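Local coordinates for protein tryptophan decarboxylase 1 (Oryza sativa subsp. japonica, PDB 6KHO) that decarboxylates L-tryptophan to tryptamine and 5-hydroxy-L-tryptophan to serotonin with pyridoxal 5'-phosphate as cofactor, at residues T264-V270 / A293-A299; A206-Q212 / N230-T236; D241-P246 / A277-A283. Residues are numbered along the deposited sequence.

Contact 1 (T264-V270 / A293-A299). With PLP (pyridoxal-5'-phosphate), chain C.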
loop_
_atom_site.group_PDB
_atom_site.type_symbol
_atom_site.label_atom_id
_atom_site.label_comp_id
_atom_site.label_asym_id
_atom_site.label_seq_id
_atom_site.Cartn_x
_atom_site.Cartn_y
_atom_site.Cartn_z
ATOM N N THR A 264 -3.483 -15.205 22.692
ATOM C CA THR A 264 -2.390 -14.440 22.111
ATOM C C THR A 264 -2.758 -13.005 21.758
ATOM O O THR A 264 -1.914 -12.117 21.913
ATOM C CB THR A 264 -1.859 -15.173 20.864
ATOM O OG1 THR A 264 -1.236 -16.408 21.264
ATOM C CG2 THR A 264 -0.848 -14.323 20.084
ATOM N N TYR A 265 -4.002 -12.740 21.359
ATOM C CA TYR A 265 -4.346 -11.474 20.716
ATOM C C TYR A 265 -5.859 -11.331 20.711
ATOM O O TYR A 265 -6.573 -12.292 20.407
ATOM C CB TYR A 265 -3.781 -11.450 19.291
ATOM C CG TYR A 265 -3.953 -10.180 18.456
ATOM C CD1 TYR A 265 -5.194 -9.784 17.975
ATOM C CD2 TYR A 265 -2.836 -9.434 18.082
ATOM C CE1 TYR A 265 -5.315 -8.632 17.166
ATOM C CE2 TYR A 265 -2.944 -8.295 17.276
ATOM C CZ TYR A 265 -4.180 -7.898 16.828
ATOM O OH TYR A 265 -4.259 -6.787 15.999
ATOM N N VAL A 266 -6.338 -10.140 21.064
ATOM C CA VAL A 266 -7.758 -9.799 21.017
ATOM C C VAL A 266 -7.931 -8.541 20.164
ATOM O O VAL A 266 -7.210 -7.558 20.352
ATOM C CB VAL A 266 -8.336 -9.558 22.429
ATOM C CG1 VAL A 266 -9.804 -9.207 22.347
ATOM C CG2 VAL A 266 -8.121 -10.783 23.356
ATOM N N CYS A 267 -8.905 -8.553 19.252
ATOM C CA CYS A 267 -9.277 -7.356 18.499
ATOM C C CYS A 267 -10.596 -6.810 19.029
ATOM O O CYS A 267 -11.612 -7.507 19.005
ATOM C CB CYS A 267 -9.395 -7.647 17.001
ATOM S SG CYS A 267 -9.626 -6.126 15.988
ATOM N N ALA A 268 -10.578 -5.576 19.515
ATOM C CA ALA A 268 -11.786 -4.850 19.886
ATOM C C ALA A 268 -12.074 -3.802 18.822
ATOM O O ALA A 268 -11.150 -3.146 18.330
ATOM C CB ALA A 268 -11.631 -4.170 21.246
ATOM N N THR A 269 -13.344 -3.644 18.453
ATOM C CA THR A 269 -13.726 -2.697 17.410
ATOM C C THR A 269 -14.582 -1.582 17.992
ATOM O O THR A 269 -15.572 -1.849 18.686
ATOM C CB THR A 269 -14.486 -3.393 16.271
ATOM O OG1 THR A 269 -13.656 -4.399 15.689
ATOM C CG2 THR A 269 -14.870 -2.372 15.166
ATOM N N VAL A 270 -14.207 -0.339 17.698
ATOM C CA VAL A 270 -15.025 0.830 18.001
ATOM C C VAL A 270 -15.623 1.304 16.679
ATOM O O VAL A 270 -14.940 1.939 15.863
ATOM C CB VAL A 270 -14.219 1.934 18.691
ATOM C CG1 VAL A 270 -15.096 3.167 18.920
ATOM C CG2 VAL A 270 -13.657 1.422 20.012
ATOM N N ALA A 293 -2.451 -11.157 26.859
ATOM C CA ALA A 293 -2.705 -11.169 25.427
ATOM C C ALA A 293 -2.614 -9.750 24.867
ATOM O O ALA A 293 -2.949 -8.773 25.543
ATOM C CB ALA A 293 -4.082 -11.768 25.137
ATOM N N TRP A 294 -2.155 -9.646 23.617
ATOM C CA TRP A 294 -2.144 -8.362 22.923
ATOM C C TRP A 294 -3.573 -7.893 22.665
ATOM O O TRP A 294 -4.437 -8.686 22.275
ATOM C CB TRP A 294 -1.396 -8.508 21.598
ATOM C CG TRP A 294 -1.079 -7.250 20.865
ATOM C CD1 TRP A 294 -1.953 -6.428 20.205
ATOM C CD2 TRP A 294 0.226 -6.712 20.645
ATOM N NE1 TRP A 294 -1.265 -5.382 19.624
ATOM C CE2 TRP A 294 0.072 -5.540 19.872
ATOM C CE3 TRP A 294 1.514 -7.101 21.041
ATOM C CZ2 TRP A 294 1.162 -4.742 19.495
ATOM C CZ3 TRP A 294 2.594 -6.314 20.652
ATOM C CH2 TRP A 294 2.410 -5.157 19.882
ATOM N N VAL A 295 -3.831 -6.609 22.899
ATOM C CA VAL A 295 -5.127 -6.013 22.589
ATOM C C VAL A 295 -4.935 -4.926 21.535
ATOM O O VAL A 295 -4.248 -3.930 21.784
ATOM C CB VAL A 295 -5.814 -5.425 23.824
ATOM C CG1 VAL A 295 -7.124 -4.782 23.406
ATOM C CG2 VAL A 295 -6.086 -6.531 24.854
ATOM N N HIS A 296 -5.561 -5.103 20.380
ATOM C CA HIS A 296 -5.611 -4.075 19.344
ATOM C C HIS A 296 -7.030 -3.528 19.230
ATOM O O HIS A 296 -8.002 -4.291 19.274
ATOM C CB HIS A 296 -5.157 -4.633 17.998
ATOM C CG HIS A 296 -5.216 -3.626 16.890
ATOM N ND1 HIS A 296 -4.246 -2.666 16.712
ATOM C CD2 HIS A 296 -6.141 -3.411 15.925
ATOM C CE1 HIS A 296 -4.560 -1.912 15.670
ATOM N NE2 HIS A 296 -5.709 -2.342 15.177
ATOM N N VAL A 297 -7.153 -2.203 19.122
ATOM C CA VAL A 297 -8.435 -1.542 18.892
ATOM C C VAL A 297 -8.518 -1.138 17.416
ATOM O O VAL A 297 -7.682 -0.368 16.921
ATOM C CB VAL A 297 -8.612 -0.324 19.812
ATOM C CG1 VAL A 297 -9.886 0.446 19.440
ATOM C CG2 VAL A 297 -8.629 -0.756 21.287
ATOM N N ASP A 298 -9.527 -1.658 16.710
ATOM C CA ASP A 298 -9.827 -1.264 15.329
ATOM C C ASP A 298 -10.890 -0.177 15.372
ATOM O O ASP A 298 -12.056 -0.458 15.682
ATOM C CB ASP A 298 -10.324 -2.460 14.515
ATOM C CG ASP A 298 -10.786 -2.074 13.091
ATOM O OD1 ASP A 298 -10.522 -0.941 12.625
ATOM O OD2 ASP A 298 -11.410 -2.929 12.424
ATOM N N ALA A 299 -10.490 1.064 15.081
ATOM C CA ALA A 299 -11.414 2.192 15.022
ATOM C C ALA A 299 -11.362 2.854 13.654
ATOM O O ALA A 299 -11.366 4.078 13.541
ATOM C CB ALA A 299 -11.122 3.211 16.117
HETATM N N1 PLP C . -12.343 -2.279 9.915
HETATM C C2 PLP C . -13.382 -1.376 10.020
HETATM C C2A PLP C . -14.122 -1.181 11.307
HETATM C C3 PLP C . -13.760 -0.632 8.914
HETATM O O3 PLP C . -14.790 0.264 9.023
HETATM C C4 PLP C . -13.089 -0.781 7.706
HETATM C C4A PLP C . -13.230 0.266 6.639
HETATM C C5 PLP C . -12.045 -1.689 7.600
HETATM C C6 PLP C . -11.676 -2.442 8.711
HETATM C C5A PLP C . -11.361 -1.824 6.255
HETATM O O4P PLP C . -10.146 -2.534 6.308
HETATM P P PLP C . -8.996 -2.305 5.182
HETATM O O1P PLP C . -9.583 -2.388 3.800
HETATM O O2P PLP C . -7.948 -3.367 5.408
HETATM O O3P PLP C . -8.364 -0.930 5.309
HETATM O O HOH W 1 -13.542 -4.550 12.813
#
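On the face bearing V266, A268, V295 and V297, small apolar groups fill the space under helix 281-289. V266 CB lies 4.5 Å from V295 CG2; just past the strand, V270 CG2 lies 3.9 Å from V297 CG1. The other face, toward helix 175-194, carries Y265 and W294: their rings are tilted by only 2°, but the centroid of the tyrosine ring and that of the indole five-membered ring are 5.0 Å apart, so they slide past each other with little overlap. Y265 OH, 3.1 Å from H296 CB, is hydrogen-bonded to T182.

The backbones between these faces form a parallel ladder, Y265 opposite W294 through T269 opposite D298. Six backbone hydrogen bonds span it, the first W294 N to T264 O (3.0 Å) and the last V270 N to D298 O (3.0 Å). This pairs the two strands of a beta-alpha-beta unit.

At the C-terminal, polar end, one water donates to D298 OD2 (2.7 Å) and meets T269 OG1 (2.9 Å), while D298 OD1 accepts from A300 N. D298 OD2 lies 2.8 Å from PLP N1, a geometry consistent with the fold-type I aspartate that keeps the pyridine nitrogen protonated, strengthening the cofactor's electron sink.

Contact 2 (A206-Q212 / N230-T236); sequences AVYAADQ and NIRSIPT
Strands 206-210 and 231-234 run parallel, their axes 4.6 Å apart at closest and inclined by 22°, with V207 opposite I231, Y208 opposite R232, A209 opposite S233 and A210 opposite I234 (CA-CA 4.5 to 5.3 Å). The hydrogen bonds, donor first, are V207 N to N230 O (3.2 Å), R232 N to V207 O (2.8 Å), A209 N to R232 O (3.0 Å), I234 N to A209 O (2.8 Å) and D211 N to I234 O (2.8 Å). The last carries the ladder past the strands, where D211 (phi/psi -70/-7) leaves the extended conformation.

Both strands belong to a beta-alpha-beta unit crossing over through helix 215-223; strand 231-234 is an edge strand of the seven-stranded sheet within this chain.

Apolar contacts occupy both faces. V207 CG2 meets I231 CG1 at 3.9 Å beside helix 215-223; toward helix 246-258, Y208 (chi1 m) places CE2 3.6 Å from R232 CG and CB 4.5 Å from I234 CD1. Past the strand end, A210 CB lies 3.8 Å from T236 CG2.

Polar side chains act at two places. On the helix 246-258 face, Y208 OH and R232 NE share D256 OD2, the latter as a salt bridge, while R232 NH1 reaches A229 O. Past the C-terminal ends, D211 (chi1 p) accepts T236 OG1 (T236 chi1 p; 3.0 Å) and Q212 NE2 (3.0 Å) at OD1, and T236 N (3.2 Å) at OD2. A water donates to D211 OD2 (3.1 Å) and T236 O (3.0 Å).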
loop_
_atom_site.group_PDB
_atom_site.type_symbol
_atom_site.label_atom_id
_atom_site.label_comp_id
_atom_site.label_asym_id
_atom_site.label_seq_id
_atom_site.Cartn_x
_atom_site.Cartn_y
_atom_site.Cartn_z
ATOM N N ALA A 206 -4.064 -18.970 20.222
ATOM C CA ALA A 206 -5.450 -18.635 19.942
ATOM C C ALA A 206 -5.631 -17.125 19.894
ATOM O O ALA A 206 -4.947 -16.383 20.604
ATOM C CB ALA A 206 -6.395 -19.227 20.997
ATOM N N VAL A 207 -6.582 -16.679 19.059
ATOM C CA VAL A 207 -6.912 -15.267 18.901
ATOM C C VAL A 207 -8.428 -15.102 18.939
ATOM O O VAL A 207 -9.185 -16.035 18.655
ATOM C CB VAL A 207 -6.333 -14.661 17.596
ATOM C CG1 VAL A 207 -4.840 -14.893 17.521
ATOM C CG2 VAL A 207 -7.013 -15.245 16.368
ATOM N N TYR A 208 -8.862 -13.885 19.294
ATOM C CA TYR A 208 -10.245 -13.606 19.671
ATOM C C TYR A 208 -10.739 -12.295 19.075
ATOM O O TYR A 208 -10.043 -11.276 19.118
ATOM C CB TYR A 208 -10.403 -13.530 21.200
ATOM C CG TYR A 208 -9.790 -14.717 21.889
ATOM C CD1 TYR A 208 -8.421 -14.768 22.127
ATOM C CD2 TYR A 208 -10.571 -15.806 22.283
ATOM C CE1 TYR A 208 -7.839 -15.859 22.723
ATOM C CE2 TYR A 208 -9.992 -16.912 22.894
ATOM C CZ TYR A 208 -8.623 -16.926 23.110
ATOM O OH TYR A 208 -8.014 -17.998 23.713
ATOM N N ALA A 209 -11.968 -12.316 18.561
ATOM C CA ALA A 209 -12.653 -11.094 18.183
ATOM C C ALA A 209 -14.152 -11.360 18.171
ATOM O O ALA A 209 -14.588 -12.501 18.014
ATOM C CB ALA A 209 -12.176 -10.601 16.812
ATOM N N ALA A 210 -14.930 -10.299 18.350
ATOM C CA ALA A 210 -16.375 -10.399 18.210
ATOM C C ALA A 210 -16.761 -10.782 16.784
ATOM O O ALA A 210 -16.034 -10.519 15.816
ATOM C CB ALA A 210 -17.036 -9.072 18.590
ATOM N N ASP A 211 -17.936 -11.402 16.647
ATOM C CA ASP A 211 -18.386 -11.752 15.308
ATOM C C ASP A 211 -18.771 -10.532 14.475
ATOM O O ASP A 211 -19.064 -10.695 13.290
ATOM C CB ASP A 211 -19.556 -12.744 15.365
ATOM C CG ASP A 211 -20.779 -12.193 16.075
ATOM O OD1 ASP A 211 -20.814 -10.989 16.402
ATOM O OD2 ASP A 211 -21.721 -12.986 16.320
ATOM N N GLN A 212 -18.796 -9.329 15.052
ATOM C CA GLN A 212 -18.995 -8.115 14.262
ATOM C C GLN A 212 -17.687 -7.562 13.697
ATOM O O GLN A 212 -17.715 -6.599 12.921
ATOM C CB GLN A 212 -19.676 -7.034 15.110
ATOM C CG GLN A 212 -21.068 -7.414 15.622
ATOM C CD GLN A 212 -21.965 -7.896 14.507
ATOM O OE1 GLN A 212 -22.312 -7.134 13.598
ATOM N NE2 GLN A 212 -22.336 -9.172 14.552
ATOM N N ASN A 230 -8.346 -22.193 15.851
ATOM C CA ASN A 230 -8.074 -21.413 17.049
ATOM C C ASN A 230 -8.400 -19.931 16.879
ATOM O O ASN A 230 -8.095 -19.134 17.771
ATOM C CB ASN A 230 -6.609 -21.595 17.455
ATOM C CG ASN A 230 -6.281 -23.036 17.787
ATOM O OD1 ASN A 230 -7.158 -23.803 18.169
ATOM N ND2 ASN A 230 -5.015 -23.408 17.646
ATOM N N ILE A 231 -9.016 -19.545 15.762
ATOM C CA ILE A 231 -9.454 -18.171 15.543
ATOM C C ILE A 231 -10.898 -18.074 16.029
ATOM O O ILE A 231 -11.824 -18.518 15.350
ATOM C CB ILE A 231 -9.316 -17.766 14.074
ATOM C CG1 ILE A 231 -7.863 -17.896 13.633
ATOM C CG2 ILE A 231 -9.801 -16.357 13.870
ATOM C CD1 ILE A 231 -7.661 -17.817 12.130
ATOM N N ARG A 232 -11.091 -17.474 17.206
ATOM C CA ARG A 232 -12.387 -17.454 17.883
ATOM C C ARG A 232 -13.196 -16.233 17.466
ATOM O O ARG A 232 -12.792 -15.095 17.735
ATOM C CB ARG A 232 -12.205 -17.441 19.400
ATOM C CG ARG A 232 -11.319 -18.537 19.930
ATOM C CD ARG A 232 -12.119 -19.762 20.288
ATOM N NE ARG A 232 -11.241 -20.833 20.741
ATOM C CZ ARG A 232 -10.820 -21.825 19.965
ATOM N NH1 ARG A 232 -11.204 -21.886 18.691
ATOM N NH2 ARG A 232 -10.023 -22.765 20.463
ATOM N N SER A 233 -14.354 -16.472 16.853
ATOM C CA SER A 233 -15.320 -15.423 16.539
ATOM C C SER A 233 -16.415 -15.468 17.599
ATOM O O SER A 233 -17.288 -16.339 17.568
ATOM C CB SER A 233 -15.884 -15.608 15.134
ATOM O OG SER A 233 -16.910 -14.667 14.881
ATOM N N ILE A 234 -16.373 -14.528 18.533
ATOM C CA ILE A 234 -17.248 -14.581 19.707
ATOM C C ILE A 234 -18.626 -14.044 19.330
ATOM O O ILE A 234 -18.724 -12.918 18.806
ATOM C CB ILE A 234 -16.641 -13.792 20.860
ATOM C CG1 ILE A 234 -15.315 -14.437 21.267
ATOM C CG2 ILE A 234 -17.600 -13.737 22.045
ATOM C CD1 ILE A 234 -14.704 -13.831 22.483
ATOM N N PRO A 235 -19.700 -14.803 19.585
ATOM C CA PRO A 235 -21.050 -14.317 19.266
ATOM C C PRO A 235 -21.426 -13.081 20.069
ATOM O O PRO A 235 -21.057 -12.933 21.236
ATOM C CB PRO A 235 -21.952 -15.506 19.629
ATOM C CG PRO A 235 -21.040 -16.703 19.638
ATOM C CD PRO A 235 -19.710 -16.189 20.091
ATOM N N THR A 236 -22.183 -12.193 19.429
ATOM C CA THR A 236 -22.755 -11.017 20.068
ATOM C C THR A 236 -24.258 -11.005 19.822
ATOM O O THR A 236 -24.764 -11.654 18.903
ATOM C CB THR A 236 -22.139 -9.713 19.531
ATOM O OG1 THR A 236 -22.624 -9.471 18.203
ATOM C CG2 THR A 236 -20.615 -9.803 19.498
HETATM O O HOH W 2 -24.509 -11.622 15.910
#

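Contact 3 (D241-P246 / A277-A283); sequences DYGLDP and AVDPVGA
P246 sets its ring (C-gamma exo) against P280 (C-gamma endo) and A283: P246 CG is 3.7 Å from P280 CG and 3.7 Å from A283 CB. P280 CD also sits 3.2 Å from L244 O. At the other end, the A277 methyl fits under the 241-243 backbone, with A277 CB 3.4 Å from D241 O and 3.5 Å from Y242 O.

Segment 241-246 has two consecutive left-handed residues, D241 (51/38) and Y242 (65/15), followed by extended G243 (-78/159) and L244 (-66/127). G243 lies 4.7 Å from D279 between CA atoms; a CB on G243 would stand 2.8 Å from V278 O, a clash that its lack of a side chain avoids.

The arrangement joins the N-terminal ends of two helices on the same face of the alpha/beta domain. D245 is the N-cap of helix 246-258, its OD1 accepting from A247 N, and P280 occupies the N-cap position of helix 281-289. L244 (chi1 t, chi2 p) reaches V284 of that second helix.

One direct hydrogen bond links the segments, L244 N to D279 OD1, 2.8 Å at 158°, with D279 in chi1 m. D279 OD2 accepts from T269 N, so the carboxylate ties the loop to strand 262-269. Two waters add bridges: one donates to D241 O (2.8 Å) and accepts from V278 N (3.0 Å); the other donates to Y242 O (2.9 Å) and to D279 OD1 (2.9 Å).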
loop_
_atom_site.group_PDB
_atom_site.type_symbol
_atom_site.label_atom_id
_atom_site.label_comp_id
_atom_site.label_asym_id
_atom_site.label_seq_id
_atom_site.Cartn_x
_atom_site.Cartn_y
_atom_site.Cartn_z
ATOM N N ASP A 241 -26.189 -4.412 22.197
ATOM C CA ASP A 241 -26.204 -3.698 20.922
ATOM C C ASP A 241 -25.100 -4.213 20.004
ATOM O O ASP A 241 -24.453 -3.455 19.275
ATOM C CB ASP A 241 -26.108 -2.190 21.135
ATOM C CG ASP A 241 -27.373 -1.615 21.755
ATOM O OD1 ASP A 241 -28.478 -2.096 21.405
ATOM O OD2 ASP A 241 -27.268 -0.697 22.594
ATOM N N TYR A 242 -24.884 -5.523 20.056
ATOM C CA TYR A 242 -23.932 -6.260 19.238
ATOM C C TYR A 242 -22.477 -5.883 19.520
ATOM O O TYR A 242 -21.592 -6.251 18.745
ATOM C CB TYR A 242 -24.286 -6.116 17.751
ATOM C CG TYR A 242 -25.677 -6.676 17.489
ATOM C CD1 TYR A 242 -25.860 -8.038 17.255
ATOM C CD2 TYR A 242 -26.807 -5.859 17.540
ATOM C CE1 TYR A 242 -27.130 -8.573 17.042
ATOM C CE2 TYR A 242 -28.088 -6.386 17.327
ATOM C CZ TYR A 242 -28.237 -7.747 17.079
ATOM O OH TYR A 242 -29.485 -8.292 16.867
ATOM N N GLY A 243 -22.202 -5.188 20.636
ATOM C CA GLY A 243 -20.838 -5.061 21.114
ATOM C C GLY A 243 -20.355 -6.316 21.835
ATOM O O GLY A 243 -21.141 -7.145 22.303
ATOM N N LEU A 244 -19.033 -6.464 21.918
ATOM C CA LEU A 244 -18.455 -7.630 22.579
ATOM C C LEU A 244 -18.776 -7.627 24.072
ATOM O O LEU A 244 -18.547 -6.633 24.771
ATOM C CB LEU A 244 -16.943 -7.670 22.366
ATOM C CG LEU A 244 -16.200 -8.860 22.978
ATOM C CD1 LEU A 244 -16.703 -10.188 22.416
ATOM C CD2 LEU A 244 -14.706 -8.712 22.727
ATOM N N ASP A 245 -19.332 -8.740 24.554
ATOM C CA ASP A 245 -19.563 -8.928 25.981
ATOM C C ASP A 245 -18.274 -9.430 26.623
ATOM O O ASP A 245 -17.790 -10.506 26.253
ATOM C CB ASP A 245 -20.699 -9.924 26.205
ATOM C CG ASP A 245 -21.107 -10.057 27.676
ATOM O OD1 ASP A 245 -20.464 -9.453 28.565
ATOM O OD2 ASP A 245 -22.102 -10.767 27.936
ATOM N N PRO A 246 -17.672 -8.683 27.552
ATOM C CA PRO A 246 -16.383 -9.128 28.101
ATOM C C PRO A 246 -16.496 -10.405 28.918
ATOM O O PRO A 246 -15.510 -11.144 29.027
ATOM C CB PRO A 246 -15.934 -7.937 28.963
ATOM C CG PRO A 246 -16.833 -6.808 28.580
ATOM C CD PRO A 246 -18.114 -7.418 28.154
ATOM N N ALA A 277 -21.577 -1.025 16.062
ATOM C CA ALA A 277 -21.450 -1.436 17.450
ATOM C C ALA A 277 -20.098 -0.972 17.996
ATOM O O ALA A 277 -19.149 -0.725 17.244
ATOM C CB ALA A 277 -21.596 -2.954 17.575
ATOM N N VAL A 278 -20.014 -0.851 19.322
ATOM C CA VAL A 278 -18.802 -0.370 19.984
ATOM C C VAL A 278 -18.437 -1.334 21.102
ATOM O O VAL A 278 -19.205 -1.495 22.055
ATOM C CB VAL A 278 -18.970 1.048 20.549
ATOM C CG1 VAL A 278 -17.766 1.399 21.410
ATOM C CG2 VAL A 278 -19.142 2.071 19.408
ATOM N N ASP A 279 -17.270 -1.966 20.988
ATOM C CA ASP A 279 -16.784 -2.858 22.036
ATOM C C ASP A 279 -16.290 -2.039 23.230
ATOM O O ASP A 279 -15.718 -0.960 23.049
ATOM C CB ASP A 279 -15.653 -3.751 21.496
ATOM C CG ASP A 279 -16.121 -4.733 20.406
ATOM O OD1 ASP A 279 -17.349 -4.937 20.255
ATOM O OD2 ASP A 279 -15.258 -5.320 19.704
ATOM N N PRO A 280 -16.499 -2.521 24.476
ATOM C CA PRO A 280 -16.031 -1.762 25.647
ATOM C C PRO A 280 -14.534 -1.935 25.856
ATOM O O PRO A 280 -14.087 -2.971 26.368
ATOM C CB PRO A 280 -16.840 -2.370 26.800
ATOM C CG PRO A 280 -17.057 -3.795 26.370
ATOM C CD PRO A 280 -17.129 -3.801 24.861
ATOM N N VAL A 281 -13.757 -0.917 25.469
ATOM C CA VAL A 281 -12.316 -1.091 25.282
ATOM C C VAL A 281 -11.630 -1.430 26.601
ATOM O O VAL A 281 -10.829 -2.370 26.675
ATOM C CB VAL A 281 -11.702 0.168 24.639
ATOM C CG1 VAL A 281 -10.192 0.075 24.640
ATOM C CG2 VAL A 281 -12.239 0.369 23.213
ATOM N N GLY A 282 -11.902 -0.647 27.649
ATOM C CA GLY A 282 -11.257 -0.901 28.928
ATOM C C GLY A 282 -11.574 -2.278 29.482
ATOM O O GLY A 282 -10.680 -3.001 29.937
ATOM N N ALA A 283 -12.846 -2.669 29.438
ATOM C CA ALA A 283 -13.218 -3.974 29.976
ATOM C C ALA A 283 -12.561 -5.114 29.202
ATOM O O ALA A 283 -12.210 -6.141 29.795
ATOM C CB ALA A 283 -14.739 -4.132 29.969
HETATM O O HOH W 3 -22.608 -1.770 20.600
HETATM O O HOH W 4 -18.756 -6.052 18.031
#

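In the fold
The three contact centres lie 11 to 12 Å apart on one side of the chain's centre. Along the sequence contact 2 closes first; contacts 3 and 1 then alternate, 241-246, 264-270, 277-283, 293-299. Contacts 1 and 2 are neighbouring strand pairs of the seven-stranded sheet, joined where strand 262-269 meets strand 205-210 (C267 N to Y208 O, 3.0 Å, probably a hydrogen bond). Contact 3 lies beside both: V281 packs on V270 and V297 of contact 1, and L244 CD1 lies 3.7 Å from I234 CG2 of contact 2. Paired strands thus lead from edge strand 231-234 to D298 beside the cofactor, within the large PLP-binding domain.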